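Local coordinates for protein Two-component response regulator yesN (PDB 3LSG) that probably binds specific DNA sequences to regulate transcription, as a two-component response regulator of which this chain is the C-terminal helix-turn-helix domain, at residues A[9-14]-A[50-55]; A[16-21]-A[79-84]; A[56-61]-A[92-97]. All blocks are in the same frame, centred on the assembly; numbering follows the deposited sequence.

Contact 1: residues A[9-14]-A[50-55]; sequences NIIEES and DYLLQK
Glu12 sends CG anti to its backbone N (chi1 171°) and then bends at chi2, which puts CD on the Lys55 side. Lys55 has CG beside its own backbone N (chi1 -64°). Further bends at chi2 and chi3 fold CD and CE back, and the chain then runs on to NZ at the acid. The two side chains cross at about a right angle. Lys55 NZ donates to Glu12 OE1 at 2.5 Å, nearly in line with the C-O bond. This is a salt bridge, but so short that the exact value is doubtful. It sits on the exposed side of the contact.

The buried side is apolar and centres on Ile11. Its CD1 lies 3.8 Å from CE2 of the Tyr51 ring, approached obliquely. Its CG2 lies in the plane of that ring, at the edge, 4.0 Å from CE2. The same methyl group, Ile11 CG2, is 4.4 Å from Leu52 CD1 and 4.3 Å from Lys55 CG. One branched side chain therefore touches Tyr51, Leu52 and Lys55 of the facing helix. Phe40 and Phe44 meet the Tyr51 ring edge-to-face, and Tyr15 packs on Leu52.

The backbones stay apart: the segment axes come no closer than 10.6 Å, at 46° to each other. Side chains alone make the contact.

The arrangement is a helix-helix packing that sets the first helix against the long central helix 48-66, as in DNA-binding domains of the AraC family.

Contact 2: residues A[16-21]-A[79-84]; sequences TDSQFT and GFEDVN
Thr16 meets Gly79 through its backbone: Gly79 CA comes to 3.4 Å from Thr16 O, a CA-H...O contact. Asp17 then starts a type I beta turn that runs to Phe20. Its carboxylate also makes an Asx turn, with Gln19 N donating to Asp17 OD1 at 2.8 Å from well above the carboxylate plane.

Ser18 lies closest to the other loop. Its CA is 4.0 Å from Gly79 CA, and Ser18 CA also makes a CA-H...O contact of 3.2 Å with Gly79 O. Gly79 has positive phi and is the C-prime residue of the Schellman motif that ends helix 71-77. With no side chain there, the two backbones can lie this close.

Gln19 is bent at chi2 (-52°), and its amide N reaches two acceptors. NE2 donates to Ser18 OG at 2.8 Å, and weakly to Glu81 OE1 at 3.4 Å. The amide and carboxylate planes stand 71° apart. Phe20 turns to helices 2-14 and 48-66, and Thr21 N-caps helix 22-28.

Glu81 OE1 has a stronger partner: Ser23 N of the second subunit. Gln19 OE1 also makes a weak bond to Ser23 OG of that subunit.

The loops are thus joined by close backbone packing and one weak polar bond. The amide N-H groups, from Gln19 and from Ser23 at the start of helix 22-28 of the second subunit, would be expected to favour an ionised Glu81 at the subunit interface.

Contact 3: residues A[56-61]-A[92-97]; sequences RMEKAK and KYYQIT
Met57, modelled as selenomethionine, touches both Tyr93 and Tyr94 with its CB. CB lies over one face of the Tyr93 ring, 3.9 Å from its centroid, in a CH-pi contact. The same Met57 CB is 3.8 Å from Tyr94 CE2. CG, placed beside the backbone N (chi1 -67°), rests on that Tyr93 face and comes to 3.6 Å from Tyr93 CG. SE then bends off obliquely, 5.4 Å from the ring centroid, a Met-aromatic contact. CE ends against Phe80.

Tyr93 and Tyr94 also meet each other: Tyr93 CD2 sits above the centre of the Tyr94 ring. Tyr94 OH makes a weak, unsettled hydrogen bond of 3.1 Å to Met57 O, which lies at the ring edge. Lys61 CB packs on Tyr94 OH at 3.6 Å. Farther out, one water joins the helices: it donates to Glu58 OE2 at 2.7 Å and also bonds Tyr93 OH. Gln54 NE2 holds Glu58 OE2 as well.

Phe86 and Phe90 also touch Met57. The contact is a packing of the long helix 48-66 on helix 83-94, as in the AraC-type DNA-binding domain.

From the N terminus, helix 2-14 comes first. Contact 1 brings it to the start of helix 48-66 and closes a loop that holds helices 22-28 and 33-44. Contact 2 opens inside that loop, at 16-21, and closes only at 79-84, so it crosses contact 1. Contact 3 begins later on helix 48-66 and closes, at 92-97, a loop holding helix 71-77 and most of helix 83-94. It follows contact 1 in series and crosses contact 2. Phe20 packs on Ile11 and Ser14, and Arg56 lies close to Asp17 O, so the three sites touch. Helix 48-66 serves contacts 1 and 3, while contact 2 ties the loop after helix 2-14 to the turn between helices 71-77 and 83-94.

Contact 1: residues A[9-14]-A[50-55]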
loop_
_atom_site.group_PDB
_atom_site.type_symbol
_atom_site.label_atom_id
_atom_site.label_comp_id
_atom_site.label_asym_id
_atom_site.label_seq_id
_atom_site.Cartn_x
_atom_site.Cartn_y
_atom_site.Cartn_z
ATOM N N ASN A 9 -10.057 -3.166 -17.525
ATOM C CA ASN A 9 -9.773 -1.956 -18.290
ATOM C C ASN A 9 -9.450 -0.769 -17.400
ATOM O O ASN A 9 -8.530 -0.007 -17.675
ATOM C CB ASN A 9 -10.961 -1.592 -19.192
ATOM C CG ASN A 9 -11.105 -2.526 -20.372
ATOM O OD1 ASN A 9 -10.359 -3.499 -20.511
ATOM N ND2 ASN A 9 -12.076 -2.236 -21.234
ATOM N N ILE A 10 -10.239 -0.594 -16.350
ATOM C CA ILE A 10 -10.009 0.498 -15.422
ATOM C C ILE A 10 -8.613 0.366 -14.839
ATOM O O ILE A 10 -7.860 1.338 -14.768
ATOM C CB ILE A 10 -11.046 0.486 -14.271
ATOM C CG1 ILE A 10 -12.456 0.719 -14.808
ATOM C CG2 ILE A 10 -10.735 1.559 -13.234
ATOM C CD1 ILE A 10 -13.499 0.552 -13.725
ATOM N N ILE A 11 -8.264 -0.841 -14.413
ATOM C CA ILE A 11 -6.953 -1.050 -13.819
ATOM C C ILE A 11 -5.824 -0.814 -14.836
ATOM O O ILE A 11 -4.795 -0.237 -14.502
ATOM C CB ILE A 11 -6.837 -2.449 -13.185
ATOM C CG1 ILE A 11 -7.875 -2.598 -12.068
ATOM C CG2 ILE A 11 -5.422 -2.671 -12.659
ATOM C CD1 ILE A 11 -8.098 -4.028 -11.611
ATOM N N GLU A 12 -6.032 -1.227 -16.081
ATOM C CA GLU A 12 -5.013 -1.027 -17.107
ATOM C C GLU A 12 -4.749 0.462 -17.344
ATOM O O GLU A 12 -3.609 0.893 -17.578
ATOM C CB GLU A 12 -5.421 -1.714 -18.406
ATOM C CG GLU A 12 -4.521 -1.381 -19.582
ATOM C CD GLU A 12 -3.056 -1.717 -19.332
ATOM O OE1 GLU A 12 -2.777 -2.682 -18.589
ATOM O OE2 GLU A 12 -2.180 -1.025 -19.895
ATOM N N GLU A 13 -5.818 1.243 -17.269
ATOM C CA GLU A 13 -5.754 2.675 -17.489
ATOM C C GLU A 13 -5.181 3.377 -16.266
ATOM O O GLU A 13 -4.541 4.420 -16.382
ATOM C CB GLU A 13 -7.166 3.198 -17.780
ATOM C CG GLU A 13 -7.216 4.438 -18.646
ATOM C CD GLU A 13 -7.266 5.712 -17.832
ATOM O OE1 GLU A 13 -8.198 5.854 -17.009
ATOM O OE2 GLU A 13 -6.381 6.575 -18.024
ATOM N N SER A 14 -5.384 2.789 -15.091
ATOM C CA SER A 14 -5.159 3.519 -13.849
ATOM C C SER A 14 -3.936 3.117 -13.040
ATOM O O SER A 14 -3.547 3.837 -12.107
ATOM C CB SER A 14 -6.403 3.424 -12.941
ATOM O OG SER A 14 -7.571 3.879 -13.603
ATOM N N ASP A 50 -3.108 -7.389 -4.788
ATOM C CA ASP A 50 -2.094 -8.262 -5.382
ATOM C C ASP A 50 -2.146 -8.156 -6.907
ATOM O O ASP A 50 -1.126 -8.194 -7.580
ATOM C CB ASP A 50 -2.322 -9.729 -4.986
ATOM C CG ASP A 50 -2.041 -9.998 -3.510
ATOM O OD1 ASP A 50 -1.624 -9.062 -2.801
ATOM O OD2 ASP A 50 -2.238 -11.154 -3.065
ATOM N N TYR A 51 -3.357 -8.060 -7.448
ATOM C CA TYR A 51 -3.519 -7.901 -8.885
ATOM C C TYR A 51 -2.922 -6.564 -9.320
ATOM O O TYR A 51 -2.249 -6.468 -10.348
ATOM C CB TYR A 51 -4.998 -7.988 -9.266
ATOM C CG TYR A 51 -5.264 -7.922 -10.759
ATOM C CD1 TYR A 51 -5.440 -9.077 -11.505
ATOM C CD2 TYR A 51 -5.357 -6.703 -11.409
ATOM C CE1 TYR A 51 -5.701 -9.018 -12.872
ATOM C CE2 TYR A 51 -5.604 -6.625 -12.763
ATOM C CZ TYR A 51 -5.783 -7.786 -13.492
ATOM O OH TYR A 51 -6.031 -7.707 -14.838
ATOM N N LEU A 52 -3.173 -5.525 -8.535
ATOM C CA LEU A 52 -2.657 -4.209 -8.877
ATOM C C LEU A 52 -1.123 -4.222 -8.805
ATOM O O LEU A 52 -0.449 -3.729 -9.700
ATOM C CB LEU A 52 -3.230 -3.143 -7.943
ATOM C CG LEU A 52 -2.620 -1.743 -8.101
ATOM C CD1 LEU A 52 -2.706 -1.210 -9.536
ATOM C CD2 LEU A 52 -3.258 -0.755 -7.111
ATOM N N LEU A 53 -0.589 -4.810 -7.742
ATOM C CA LEU A 53 0.852 -4.953 -7.597
ATOM C C LEU A 53 1.451 -5.699 -8.796
ATOM O O LEU A 53 2.437 -5.266 -9.380
ATOM C CB LEU A 53 1.189 -5.660 -6.281
ATOM C CG LEU A 53 2.686 -5.932 -6.106
ATOM C CD1 LEU A 53 3.444 -4.596 -6.068
ATOM C CD2 LEU A 53 2.951 -6.734 -4.842
ATOM N N GLN A 54 0.819 -6.795 -9.198
ATOM C CA GLN A 54 1.325 -7.558 -10.342
ATOM C C GLN A 54 1.391 -6.741 -11.636
ATOM O O GLN A 54 2.361 -6.828 -12.370
ATOM C CB GLN A 54 0.489 -8.810 -10.579
ATOM C CG GLN A 54 0.827 -9.510 -11.867
ATOM C CD GLN A 54 0.075 -10.807 -12.017
ATOM O OE1 GLN A 54 -0.863 -11.075 -11.269
ATOM N NE2 GLN A 54 0.490 -11.629 -12.977
ATOM N N LYS A 55 0.362 -5.947 -11.920
ATOM C CA LYS A 55 0.403 -5.105 -13.114
ATOM C C LYS A 55 1.583 -4.125 -13.074
ATOM O O LYS A 55 2.262 -3.906 -14.078
ATOM C CB LYS A 55 -0.921 -4.362 -13.299
ATOM C CG LYS A 55 -2.089 -5.298 -13.553
ATOM C CD LYS A 55 -2.214 -5.646 -15.026
ATOM C CE LYS A 55 -2.614 -4.402 -15.813
ATOM N NZ LYS A 55 -3.197 -4.727 -17.143
#

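Contact 2: residues A[16-21]-A[79-84]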
loop_
_atom_site.group_PDB
_atom_site.type_symbol
_atom_site.label_atom_id
_atom_site.label_comp_id
_atom_site.label_asym_id
_atom_site.label_seq_id
_atom_site.Cartn_x
_atom_site.Cartn_y
_atom_site.Cartn_z
ATOM N N THR A 16 -0.835 3.186 -13.336
ATOM C CA THR A 16 0.314 4.099 -13.290
ATOM C C THR A 16 0.052 5.297 -12.378
ATOM O O THR A 16 0.947 6.111 -12.147
ATOM C CB THR A 16 0.699 4.637 -14.692
ATOM O OG1 THR A 16 -0.400 5.369 -15.240
ATOM C CG2 THR A 16 1.061 3.506 -15.631
ATOM N N ASP A 17 -1.179 5.412 -11.879
ATOM C CA ASP A 17 -1.564 6.490 -10.958
ATOM C C ASP A 17 -1.311 6.071 -9.511
ATOM O O ASP A 17 -1.921 5.128 -9.011
ATOM C CB ASP A 17 -3.045 6.844 -11.146
ATOM C CG ASP A 17 -3.506 8.006 -10.257
ATOM O OD1 ASP A 17 -2.712 8.558 -9.464
ATOM O OD2 ASP A 17 -4.692 8.365 -10.353
ATOM N N SER A 18 -0.406 6.772 -8.840
ATOM C CA SER A 18 -0.039 6.416 -7.484
ATOM C C SER A 18 -1.207 6.601 -6.523
ATOM O O SER A 18 -1.176 6.065 -5.425
ATOM C CB SER A 18 1.169 7.225 -7.007
ATOM O OG SER A 18 0.814 8.570 -6.759
ATOM N N GLN A 19 -2.231 7.357 -6.931
ATOM C CA GLN A 19 -3.396 7.575 -6.065
ATOM C C GLN A 19 -4.528 6.549 -6.302
ATOM O O GLN A 19 -5.569 6.610 -5.660
ATOM C CB GLN A 19 -3.912 9.025 -6.174
ATOM C CG GLN A 19 -2.831 10.118 -5.947
ATOM C CD GLN A 19 -2.036 9.939 -4.640
ATOM O OE1 GLN A 19 -2.605 9.886 -3.546
ATOM N NE2 GLN A 19 -0.709 9.853 -4.758
ATOM N N PHE A 20 -4.305 5.605 -7.213
ATOM C CA PHE A 20 -5.297 4.585 -7.544
ATOM C C PHE A 20 -5.325 3.480 -6.492
ATOM O O PHE A 20 -4.331 2.808 -6.283
ATOM C CB PHE A 20 -4.996 3.995 -8.925
ATOM C CG PHE A 20 -5.970 2.929 -9.370
ATOM C CD1 PHE A 20 -7.277 3.256 -9.699
ATOM C CD2 PHE A 20 -5.572 1.606 -9.476
ATOM C CE1 PHE A 20 -8.167 2.287 -10.113
ATOM C CE2 PHE A 20 -6.455 0.628 -9.893
ATOM C CZ PHE A 20 -7.747 0.967 -10.225
ATOM N N THR A 21 -6.473 3.321 -5.826
ATOM C CA THR A 21 -6.642 2.376 -4.737
ATOM C C THR A 21 -7.930 1.578 -4.918
ATOM O O THR A 21 -8.701 1.808 -5.856
ATOM C CB THR A 21 -6.748 3.110 -3.388
ATOM O OG1 THR A 21 -7.930 3.922 -3.380
ATOM C CG2 THR A 21 -5.542 4.010 -3.172
ATOM N N GLY A 79 3.402 3.884 -10.787
ATOM C CA GLY A 79 2.483 4.248 -9.726
ATOM C C GLY A 79 3.041 4.292 -8.310
ATOM O O GLY A 79 2.263 4.268 -7.366
ATOM N N PHE A 80 4.364 4.370 -8.157
ATOM C CA PHE A 80 4.980 4.461 -6.825
ATOM C C PHE A 80 5.577 5.842 -6.603
ATOM O O PHE A 80 6.440 6.260 -7.368
ATOM C CB PHE A 80 6.116 3.442 -6.674
ATOM C CG PHE A 80 5.651 2.050 -6.407
ATOM C CD1 PHE A 80 5.605 1.558 -5.109
ATOM C CD2 PHE A 80 5.265 1.219 -7.451
ATOM C CE1 PHE A 80 5.183 0.252 -4.862
ATOM C CE2 PHE A 80 4.851 -0.071 -7.214
ATOM C CZ PHE A 80 4.795 -0.556 -5.915
ATOM N N GLU A 81 5.163 6.541 -5.547
ATOM C CA GLU A 81 5.773 7.834 -5.271
ATOM C C GLU A 81 7.089 7.688 -4.512
ATOM O O GLU A 81 7.916 8.595 -4.517
ATOM C CB GLU A 81 4.801 8.820 -4.579
ATOM C CG GLU A 81 3.688 8.210 -3.740
ATOM C CD GLU A 81 2.656 9.260 -3.287
ATOM O OE1 GLU A 81 1.715 8.914 -2.521
ATOM O OE2 GLU A 81 2.795 10.440 -3.690
ATOM N N ASP A 82 7.286 6.533 -3.881
ATOM C CA ASP A 82 8.497 6.292 -3.099
ATOM C C ASP A 82 9.392 5.263 -3.782
ATOM O O ASP A 82 9.065 4.079 -3.798
ATOM C CB ASP A 82 8.111 5.815 -1.689
ATOM C CG ASP A 82 9.305 5.730 -0.734
ATOM O OD1 ASP A 82 10.448 5.518 -1.189
ATOM O OD2 ASP A 82 9.096 5.883 0.490
ATOM N N VAL A 83 10.530 5.704 -4.325
ATOM C CA VAL A 83 11.434 4.784 -5.031
ATOM C C VAL A 83 11.944 3.637 -4.145
ATOM O O VAL A 83 12.147 2.537 -4.613
ATOM C CB VAL A 83 12.632 5.521 -5.671
ATOM C CG1 VAL A 83 13.453 6.260 -4.620
ATOM C CG2 VAL A 83 13.517 4.554 -6.440
ATOM N N ASN A 84 12.163 3.892 -2.862
ATOM C CA ASN A 84 12.654 2.818 -2.006
ATOM C C ASN A 84 11.582 1.793 -1.679
ATOM O O ASN A 84 11.871 0.605 -1.567
ATOM C CB ASN A 84 13.292 3.369 -0.743
ATOM C CG ASN A 84 14.610 4.037 -1.031
ATOM O OD1 ASN A 84 15.432 3.503 -1.780
ATOM N ND2 ASN A 84 14.817 5.214 -0.463
#

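Contact 3: residues A[56-61]-A[92-97]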
loop_
_atom_site.group_PDB
_atom_site.type_symbol
_atom_site.label_atom_id
_atom_site.label_comp_id
_atom_site.label_asym_id
_atom_site.label_seq_id
_atom_site.Cartn_x
_atom_site.Cartn_y
_atom_site.Cartn_z
ATOM N N ARG A 56 1.813 -3.529 -11.914
ATOM C CA ARG A 56 2.914 -2.594 -11.741
ATOM C C ARG A 56 4.303 -3.250 -11.845
ATOM O O ARG A 56 5.207 -2.680 -12.454
ATOM C CB ARG A 56 2.764 -1.857 -10.409
ATOM C CG ARG A 56 1.471 -1.036 -10.344
ATOM C CD ARG A 56 1.262 -0.379 -8.987
ATOM N NE ARG A 56 0.402 0.802 -9.122
ATOM C CZ ARG A 56 -0.211 1.398 -8.106
ATOM N NH1 ARG A 56 -0.077 0.927 -6.869
ATOM N NH2 ARG A 56 -0.954 2.466 -8.329
HETATM N N MSE A 57 4.463 -4.432 -11.256
HETATM C CA MSE A 57 5.730 -5.159 -11.336
HETATM C C MSE A 57 6.036 -5.617 -12.767
HETATM O O MSE A 57 7.181 -5.564 -13.228
HETATM C CB MSE A 57 5.716 -6.377 -10.397
HETATM C CG MSE A 57 5.675 -6.040 -8.901
HETATM SE SE MSE A 57 7.102 -4.839 -8.298
HETATM C CE MSE A 57 6.334 -3.077 -8.631
ATOM N N GLU A 58 5.010 -6.081 -13.470
ATOM C CA GLU A 58 5.201 -6.498 -14.845
ATOM C C GLU A 58 5.635 -5.323 -15.716
ATOM O O GLU A 58 6.517 -5.474 -16.554
ATOM C CB GLU A 58 3.955 -7.210 -15.383
ATOM C CG GLU A 58 3.774 -8.588 -14.726
ATOM C CD GLU A 58 2.447 -9.282 -15.032
ATOM O OE1 GLU A 58 1.509 -8.642 -15.562
ATOM O OE2 GLU A 58 2.343 -10.488 -14.718
ATOM N N LYS A 59 5.050 -4.149 -15.491
ATOM C CA LYS A 59 5.464 -2.954 -16.217
ATOM C C LYS A 59 6.886 -2.546 -15.795
ATOM O O LYS A 59 7.686 -2.145 -16.622
ATOM C CB LYS A 59 4.476 -1.811 -15.988
ATOM C CG LYS A 59 4.760 -0.525 -16.761
ATOM C CD LYS A 59 4.922 -0.790 -18.254
ATOM C CE LYS A 59 4.777 0.505 -19.072
ATOM N NZ LYS A 59 4.887 0.264 -20.538
ATOM N N ALA A 60 7.209 -2.694 -14.513
ATOM C CA ALA A 60 8.546 -2.359 -14.038
ATOM C C ALA A 60 9.569 -3.237 -14.750
ATOM O O ALA A 60 10.596 -2.757 -15.232
ATOM C CB ALA A 60 8.633 -2.545 -12.545
ATOM N N LYS A 61 9.269 -4.530 -14.817
ATOM C CA LYS A 61 10.103 -5.482 -15.542
ATOM C C LYS A 61 10.354 -5.020 -16.974
ATOM O O LYS A 61 11.488 -4.979 -17.443
ATOM C CB LYS A 61 9.438 -6.862 -15.552
ATOM C CG LYS A 61 10.171 -7.892 -16.417
ATOM C CD LYS A 61 9.484 -9.254 -16.382
ATOM C CE LYS A 61 9.934 -10.130 -17.545
ATOM N NZ LYS A 61 9.338 -11.495 -17.453
ATOM N N LYS A 92 10.578 -8.209 -3.262
ATOM C CA LYS A 92 9.724 -9.269 -2.721
ATOM C C LYS A 92 9.065 -10.041 -3.855
ATOM O O LYS A 92 8.874 -11.259 -3.765
ATOM C CB LYS A 92 8.658 -8.698 -1.786
ATOM C CG LYS A 92 9.199 -8.296 -0.420
ATOM C CD LYS A 92 8.068 -8.234 0.597
ATOM C CE LYS A 92 8.467 -7.464 1.842
ATOM N NZ LYS A 92 8.528 -6.000 1.584
ATOM N N TYR A 93 8.735 -9.334 -4.934
ATOM C CA TYR A 93 8.043 -9.959 -6.061
ATOM C C TYR A 93 8.996 -10.817 -6.924
ATOM O O TYR A 93 8.688 -11.971 -7.272
ATOM C CB TYR A 93 7.323 -8.886 -6.901
ATOM C CG TYR A 93 6.330 -9.442 -7.909
ATOM C CD1 TYR A 93 4.986 -9.624 -7.573
ATOM C CD2 TYR A 93 6.737 -9.791 -9.181
ATOM C CE1 TYR A 93 4.075 -10.132 -8.498
ATOM C CE2 TYR A 93 5.849 -10.302 -10.107
ATOM C CZ TYR A 93 4.518 -10.467 -9.767
ATOM O OH TYR A 93 3.642 -10.980 -10.700
ATOM N N TYR A 94 10.164 -10.273 -7.242
ATOM C CA TYR A 94 11.090 -10.977 -8.130
ATOM C C TYR A 94 12.271 -11.627 -7.399
ATOM O O TYR A 94 13.102 -12.298 -8.019
ATOM C CB TYR A 94 11.584 -10.022 -9.220
ATOM C CG TYR A 94 10.518 -9.654 -10.236
ATOM C CD1 TYR A 94 10.017 -10.615 -11.130
ATOM C CD2 TYR A 94 10.019 -8.356 -10.318
ATOM C CE1 TYR A 94 9.056 -10.285 -12.078
ATOM C CE2 TYR A 94 9.050 -8.016 -11.266
ATOM C CZ TYR A 94 8.577 -8.976 -12.141
ATOM O OH TYR A 94 7.614 -8.639 -13.069
ATOM N N GLN A 95 12.338 -11.423 -6.082
ATOM C CA GLN A 95 13.415 -11.954 -5.251
ATOM C C GLN A 95 14.800 -11.320 -5.478
ATOM O O GLN A 95 15.757 -11.678 -4.795
ATOM C CB GLN A 95 13.469 -13.486 -5.363
ATOM C CG GLN A 95 12.098 -14.154 -5.026
ATOM C CD GLN A 95 12.176 -15.685 -4.992
ATOM O OE1 GLN A 95 13.179 -16.284 -5.403
ATOM N NE2 GLN A 95 11.115 -16.321 -4.501
ATOM N N ILE A 96 14.907 -10.390 -6.433
ATOM C CA ILE A 96 16.126 -9.578 -6.590
ATOM C C ILE A 96 15.739 -8.101 -6.796
ATOM O O ILE A 96 14.577 -7.801 -7.023
ATOM C CB ILE A 96 17.016 -10.050 -7.765
ATOM C CG1 ILE A 96 16.260 -9.945 -9.095
ATOM C CG2 ILE A 96 17.560 -11.488 -7.525
ATOM C CD1 ILE A 96 17.074 -10.474 -10.308
ATOM N N THR A 97 16.714 -7.195 -6.715
ATOM C CA THR A 97 16.431 -5.764 -6.846
ATOM C C THR A 97 16.297 -5.368 -8.317
ATOM O O THR A 97 16.697 -6.124 -9.209
ATOM C CB THR A 97 17.556 -4.909 -6.222
ATOM O OG1 THR A 97 18.751 -5.106 -6.976
ATOM C CG2 THR A 97 17.823 -5.327 -4.773
HETATM O O HOH W 1 4.358 -11.567 -13.240
#